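Local coordinates for N-acetylglucosamine-6-phosphate deacetylase (Thermotoga maritima, PDB 1O12), which probably removes the acetyl group from N-acetylglucosamine-6-phosphate, as a metal-dependent amidohydrolase that carries one divalent metal cation per subunit, at residues V15-V21 and P49-P55; G37-V42 and I345-A351. The contacts are given in a common frame with arbitrary orientation. Residues are numbered along the deposited sequence.

In the fold
Contacts 1 and 2 illustrate how an amidohydrolase builds a small β-domain from both ends of its chain. Their centres lie about 14 Å apart, on the same side of the chain's centre, and both are remote from the metal site. Along the chain their segments alternate: 15-21, 37-42, 49-55, 345-351. Contact 1 joins strand 18-22 to strand 52-59; contact 2 ties strand 38-44, which pairs with the intervening strand 26-35, to the loop that precedes strand 353-356. Both reach the same mixed sheet, and Ile345 links them by packing on Ile20, Val21, Leu53 and Met54. The chain thus returns to its N-terminal strands after the helices and strands of the barrel.

Contact 1: V15-V21 and P49-P55; sequences VEKVLIV and PRGVLMP
A short parallel β-pairing joins strand 18-21 to strand 52-55 in the mixed sheet of the β-domain, near the N-terminus, their axes 4.7 Å apart and inclined by 22°. Leu19 bridges Val52 and Ile20 bridges Leu53. The hydrogen bonds alternate as parallel strands require: Leu19 N to Gly51 O (2.8 Å), Leu53 N to Leu19 O (3.0 Å) and Val21 N to Leu53 O (3.0 Å). Ahead of them Lys17 turns the corner with positive phi (49/59), both it and Val18 facing Gly30 in a G1 β-bulge. Its carbonyl Lys17 O accepts Arg50 N at 2.7 Å. Arg50, t at chi1, lays its guanidinium against Val15 CG1, and Arg50 NE makes a weak 3.4 Å bond to Glu16 O. Leu19 and Val52 share one sheet face, where Val21, t at chi1, brings its CG2 to 3.6 Å from Val52 CG1. Ile20 and Leu53 project to the other face; there Leu53 CB lies 4.2 Å from Val18 CG2 and Leu53 CD1 4.2 Å from Val15 CG1. Strand 353-356 flanks 52-55 on its second edge. A sheet of this kind, made from both chain ends beside a TIM barrel, is characteristic of the NagA amidohydrolases.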
loop_
_atom_site.group_PDB
_atom_site.type_symbol
_atom_site.label_atom_id
_atom_site.label_comp_id
_atom_site.label_asym_id
_atom_site.label_seq_id
_atom_site.Cartn_x
_atom_site.Cartn_y
_atom_site.Cartn_z
ATOM N N VAL A 15 -2.615 29.181 29.746
ATOM C CA VAL A 15 -3.554 28.051 29.745
ATOM C C VAL A 15 -2.910 27.026 30.656
ATOM O O VAL A 15 -1.817 26.556 30.368
ATOM C CB VAL A 15 -3.721 27.444 28.338
ATOM C CG1 VAL A 15 -4.767 26.353 28.362
ATOM C CG2 VAL A 15 -4.099 28.524 27.350
ATOM N N GLU A 16 -3.577 26.690 31.757
ATOM C CA GLU A 16 -3.016 25.745 32.726
ATOM C C GLU A 16 -3.703 24.398 32.859
ATOM O O GLU A 16 -4.841 24.219 32.438
ATOM C CB GLU A 16 -2.939 26.376 34.133
ATOM C CG GLU A 16 -4.284 26.864 34.709
ATOM C CD GLU A 16 -4.186 27.339 36.183
ATOM O OE1 GLU A 16 -3.146 27.966 36.535
ATOM O OE2 GLU A 16 -5.151 27.085 36.973
ATOM N N LYS A 17 -2.969 23.463 33.458
ATOM C CA LYS A 17 -3.441 22.123 33.725
ATOM C C LYS A 17 -4.080 21.496 32.494
ATOM O O LYS A 17 -5.259 21.113 32.512
ATOM C CB LYS A 17 -4.463 22.151 34.872
ATOM C CG LYS A 17 -3.984 22.808 36.168
ATOM C CD LYS A 17 -5.097 22.818 37.228
ATOM C CE LYS A 17 -6.355 23.590 36.774
ATOM N NZ LYS A 17 -7.106 22.966 35.633
ATOM N N VAL A 18 -3.312 21.388 31.418
ATOM C CA VAL A 18 -3.867 20.803 30.209
ATOM C C VAL A 18 -3.021 19.693 29.647
ATOM O O VAL A 18 -1.849 19.542 29.993
ATOM C CB VAL A 18 -4.078 21.876 29.076
ATOM C CG1 VAL A 18 -5.284 22.694 29.382
ATOM C CG2 VAL A 18 -2.836 22.767 28.906
ATOM N N LEU A 19 -3.634 18.903 28.785
ATOM C CA LEU A 19 -2.912 17.851 28.113
ATOM C C LEU A 19 -2.306 18.559 26.902
ATOM O O LEU A 19 -2.967 18.721 25.890
ATOM C CB LEU A 19 -3.866 16.769 27.634
ATOM C CG LEU A 19 -3.201 15.408 27.458
ATOM C CD1 LEU A 19 -4.194 14.464 26.732
ATOM C CD2 LEU A 19 -1.917 15.530 26.687
ATOM N N ILE A 20 -1.059 19.005 27.031
ATOM C CA ILE A 20 -0.349 19.698 25.955
ATOM C C ILE A 20 0.062 18.709 24.856
ATOM O O ILE A 20 0.639 17.657 25.140
ATOM C CB ILE A 20 0.925 20.357 26.483
ATOM C CG1 ILE A 20 0.567 21.306 27.621
ATOM C CG2 ILE A 20 1.675 21.073 25.335
ATOM C CD1 ILE A 20 1.791 21.661 28.509
ATOM N N VAL A 21 -0.200 19.057 23.608
ATOM C CA VAL A 21 0.149 18.161 22.539
ATOM C C VAL A 21 0.978 18.830 21.479
ATOM O O VAL A 21 0.486 19.694 20.766
ATOM C CB VAL A 21 -1.103 17.591 21.861
ATOM C CG1 VAL A 21 -0.717 16.550 20.874
ATOM C CG2 VAL A 21 -2.074 17.045 22.905
ATOM N N PRO A 49 -5.163 16.788 34.072
ATOM C CA PRO A 49 -5.611 17.583 32.920
ATOM C C PRO A 49 -7.050 18.069 32.871
ATOM O O PRO A 49 -7.981 17.354 33.224
ATOM C CB PRO A 49 -5.280 16.691 31.738
ATOM C CG PRO A 49 -4.119 15.905 32.222
ATOM C CD PRO A 49 -4.514 15.547 33.623
ATOM N N ARG A 50 -7.193 19.302 32.386
ATOM C CA ARG A 50 -8.457 20.031 32.241
ATOM C C ARG A 50 -9.095 19.740 30.874
ATOM O O ARG A 50 -10.318 19.669 30.734
ATOM C CB ARG A 50 -8.162 21.549 32.379
ATOM C CG ARG A 50 -9.383 22.505 32.395
ATOM C CD ARG A 50 -9.261 23.740 31.427
ATOM N NE ARG A 50 -8.158 24.673 31.720
ATOM C CZ ARG A 50 -8.208 25.990 31.498
ATOM N NH1 ARG A 50 -9.310 26.544 30.983
ATOM N NH2 ARG A 50 -7.160 26.760 31.788
ATOM N N GLY A 51 -8.250 19.593 29.867
ATOM C CA GLY A 51 -8.705 19.322 28.520
ATOM C C GLY A 51 -7.467 19.108 27.662
ATOM O O GLY A 51 -6.352 18.902 28.183
ATOM N N VAL A 52 -7.644 19.141 26.349
ATOM C CA VAL A 52 -6.512 18.948 25.452
ATOM C C VAL A 52 -6.200 20.261 24.772
ATOM O O VAL A 52 -7.103 21.020 24.443
ATOM C CB VAL A 52 -6.821 17.872 24.359
ATOM C CG1 VAL A 52 -5.577 17.598 23.526
ATOM C CG2 VAL A 52 -7.324 16.599 25.007
ATOM N N LEU A 53 -4.918 20.537 24.584
ATOM C CA LEU A 53 -4.489 21.762 23.904
ATOM C C LEU A 53 -3.626 21.301 22.738
ATOM O O LEU A 53 -2.650 20.563 22.935
ATOM C CB LEU A 53 -3.651 22.643 24.816
ATOM C CG LEU A 53 -3.432 24.058 24.269
ATOM C CD1 LEU A 53 -4.709 24.847 24.462
ATOM C CD2 LEU A 53 -2.272 24.778 24.991
HETATM N N MSE A 54 -3.991 21.712 21.529
HETATM C CA MSE A 54 -3.239 21.326 20.341
HETATM C C MSE A 54 -2.956 22.550 19.469
HETATM O O MSE A 54 -3.573 23.611 19.652
HETATM C CB MSE A 54 -4.042 20.334 19.490
HETATM C CG MSE A 54 -4.641 19.141 20.211
HETATM SE SE MSE A 54 -5.649 17.980 18.946
HETATM C CE MSE A 54 -4.093 17.392 17.873
ATOM N N PRO A 55 -2.024 22.415 18.508
ATOM C CA PRO A 55 -1.696 23.531 17.605
ATOM C C PRO A 55 -2.961 23.822 16.786
ATOM O O PRO A 55 -3.724 22.906 16.506
ATOM C CB PRO A 55 -0.576 22.958 16.732
ATOM C CG PRO A 55 0.074 21.965 17.652
ATOM C CD PRO A 55 -1.113 21.281 18.294
#

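Contact 2: G37-V42 and I345-A351; sequences GKIVKV and IAEGTRA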
loop_
_atom_site.group_PDB
_atom_site.type_symbol
_atom_site.label_atom_id
_atom_site.label_comp_id
_atom_site.label_asym_id
_atom_site.label_seq_id
_atom_site.Cartn_x
_atom_site.Cartn_y
_atom_site.Cartn_z
ATOM N N GLY A 37 0.563 37.017 21.273
ATOM C CA GLY A 37 0.589 36.075 20.161
ATOM C C GLY A 37 1.761 35.129 20.022
ATOM O O GLY A 37 1.887 34.435 19.015
ATOM N N LYS A 38 2.611 35.078 21.033
ATOM C CA LYS A 38 3.766 34.213 20.970
ATOM C C LYS A 38 3.837 33.338 22.211
ATOM O O LYS A 38 3.670 33.805 23.326
ATOM C CB LYS A 38 5.010 35.088 20.847
ATOM C CG LYS A 38 6.327 34.368 20.672
ATOM C CD LYS A 38 7.449 35.412 20.511
ATOM C CE LYS A 38 8.835 34.826 20.792
ATOM N NZ LYS A 38 8.946 34.218 22.174
ATOM N N ILE A 39 4.049 32.049 22.010
ATOM C CA ILE A 39 4.183 31.119 23.124
ATOM C C ILE A 39 5.575 31.362 23.702
ATOM O O ILE A 39 6.579 31.190 23.008
ATOM C CB ILE A 39 4.078 29.673 22.626
ATOM C CG1 ILE A 39 2.680 29.436 22.063
ATOM C CG2 ILE A 39 4.404 28.713 23.736
ATOM C CD1 ILE A 39 2.578 28.184 21.217
ATOM N N VAL A 40 5.633 31.786 24.961
ATOM C CA VAL A 40 6.911 32.061 25.605
ATOM C C VAL A 40 7.291 31.043 26.661
ATOM O O VAL A 40 8.410 31.051 27.153
ATOM C CB VAL A 40 6.938 33.455 26.287
ATOM C CG1 VAL A 40 7.044 34.540 25.249
ATOM C CG2 VAL A 40 5.670 33.646 27.155
ATOM N N LYS A 41 6.376 30.165 27.031
ATOM C CA LYS A 41 6.728 29.181 28.044
ATOM C C LYS A 41 5.825 27.955 28.006
ATOM O O LYS A 41 4.591 28.060 28.014
ATOM C CB LYS A 41 6.680 29.824 29.444
ATOM C CG LYS A 41 7.607 29.184 30.462
ATOM C CD LYS A 41 6.887 28.837 31.767
ATOM C CE LYS A 41 6.299 30.074 32.443
ATOM N NZ LYS A 41 5.351 29.750 33.566
ATOM N N VAL A 42 6.455 26.790 27.945
ATOM C CA VAL A 42 5.736 25.525 27.938
ATOM C C VAL A 42 6.271 24.759 29.146
ATOM O O VAL A 42 7.400 24.251 29.108
ATOM C CB VAL A 42 6.031 24.727 26.651
ATOM C CG1 VAL A 42 5.197 23.479 26.612
ATOM C CG2 VAL A 42 5.740 25.568 25.448
ATOM N N ILE A 345 3.512 23.748 19.798
ATOM C CA ILE A 345 3.241 24.298 21.110
ATOM C C ILE A 345 4.607 24.171 21.743
ATOM O O ILE A 345 4.858 23.259 22.527
ATOM C CB ILE A 345 2.257 23.496 21.978
ATOM C CG1 ILE A 345 0.861 23.474 21.343
ATOM C CG2 ILE A 345 2.173 24.174 23.367
ATOM C CD1 ILE A 345 -0.221 22.862 22.257
ATOM N N ALA A 346 5.486 25.084 21.357
ATOM C CA ALA A 346 6.853 25.134 21.849
ATOM C C ALA A 346 7.282 26.603 21.997
ATOM O O ALA A 346 6.836 27.485 21.268
ATOM C CB ALA A 346 7.788 24.400 20.861
ATOM N N GLU A 347 8.166 26.861 22.939
ATOM C CA GLU A 347 8.649 28.210 23.150
ATOM C C GLU A 347 9.247 28.837 21.893
ATOM O O GLU A 347 10.066 28.229 21.207
ATOM C CB GLU A 347 9.656 28.204 24.289
ATOM C CG GLU A 347 8.951 28.157 25.621
ATOM C CD GLU A 347 9.853 27.788 26.774
ATOM O OE1 GLU A 347 11.052 28.170 26.717
ATOM O OE2 GLU A 347 9.349 27.135 27.733
ATOM N N GLY A 348 8.793 30.049 21.587
ATOM C CA GLY A 348 9.288 30.772 20.433
ATOM C C GLY A 348 8.370 30.794 19.232
ATOM O O GLY A 348 8.604 31.541 18.281
ATOM N N THR A 349 7.311 29.996 19.263
ATOM C CA THR A 349 6.402 29.937 18.125
ATOM C C THR A 349 5.095 30.733 18.301
ATOM O O THR A 349 4.780 31.218 19.394
ATOM C CB THR A 349 6.074 28.476 17.808
ATOM O OG1 THR A 349 5.284 27.929 18.872
ATOM C CG2 THR A 349 7.359 27.658 17.678
ATOM N N ARG A 350 4.338 30.861 17.214
ATOM C CA ARG A 350 3.077 31.584 17.236
ATOM C C ARG A 350 1.987 30.885 18.050
ATOM O O ARG A 350 1.795 29.666 17.959
ATOM C CB ARG A 350 2.563 31.805 15.808
ATOM C CG ARG A 350 3.580 32.455 14.883
ATOM C CD ARG A 350 3.812 33.923 15.197
ATOM N NE ARG A 350 2.934 34.814 14.428
ATOM C CZ ARG A 350 2.951 34.968 13.094
ATOM N NH1 ARG A 350 3.809 34.288 12.323
ATOM N NH2 ARG A 350 2.096 35.824 12.526
ATOM N N ALA A 351 1.249 31.675 18.827
ATOM C CA ALA A 351 0.183 31.110 19.627
ATOM C C ALA A 351 -1.132 30.854 18.870
ATOM O O ALA A 351 -2.142 31.488 19.143
ATOM C CB ALA A 351 -0.076 31.972 20.860
#
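Two segments some 300 residues apart can still meet like neighbouring strands, as 37-42 and 345-351 do. They run in opposite directions, with Lys38 and Arg350 as the non-hydrogen-bonded pair of a single antiparallel bridge: Ala351 N donates to Gly37 O (2.8 Å) and Ile39 N to Thr349 O (2.8 Å). Beyond it, Gly348 N reaches Ile39 O at 2.9 Å. Just before the bridge, the loop makes a type II β-turn from Ala346 to Thr349, with Gly348 in its third position at positive phi. Thr349, p at chi1, folds back so that OG1 bonds Ala346 O at 2.9 Å, reinforcing the turn.

Side chains complete the seam. Ile39, in the mt rotamer, points into the loop: its CD1 lies 3.6 Å from Thr349 OG1 and 3.9 Å from Ile345 CA, and its CG1 3.9 Å from Ala351 CB. Glu347, m then t, stretches along the strand until Glu347 OE2 accepts Val42 N (2.9 Å), a side-chain carboxylate serving the strand where the backbones have parted. Next to it Val42, in the t rotamer, sets Val42 CG2 3.8 Å from both Ala346 CA and Ile345 O. Val40 and Lys41 form a classic bulge opposite Glu33, to which Lys41 NZ is salt-bridged; Arg350, directed away from the strand, pairs instead with Glu368. Such closure of an N-terminal strand by a segment downstream of the barrel is typical of the two-part β-domain that accompanies the TIM barrel in NagA and many related amidohydrolases.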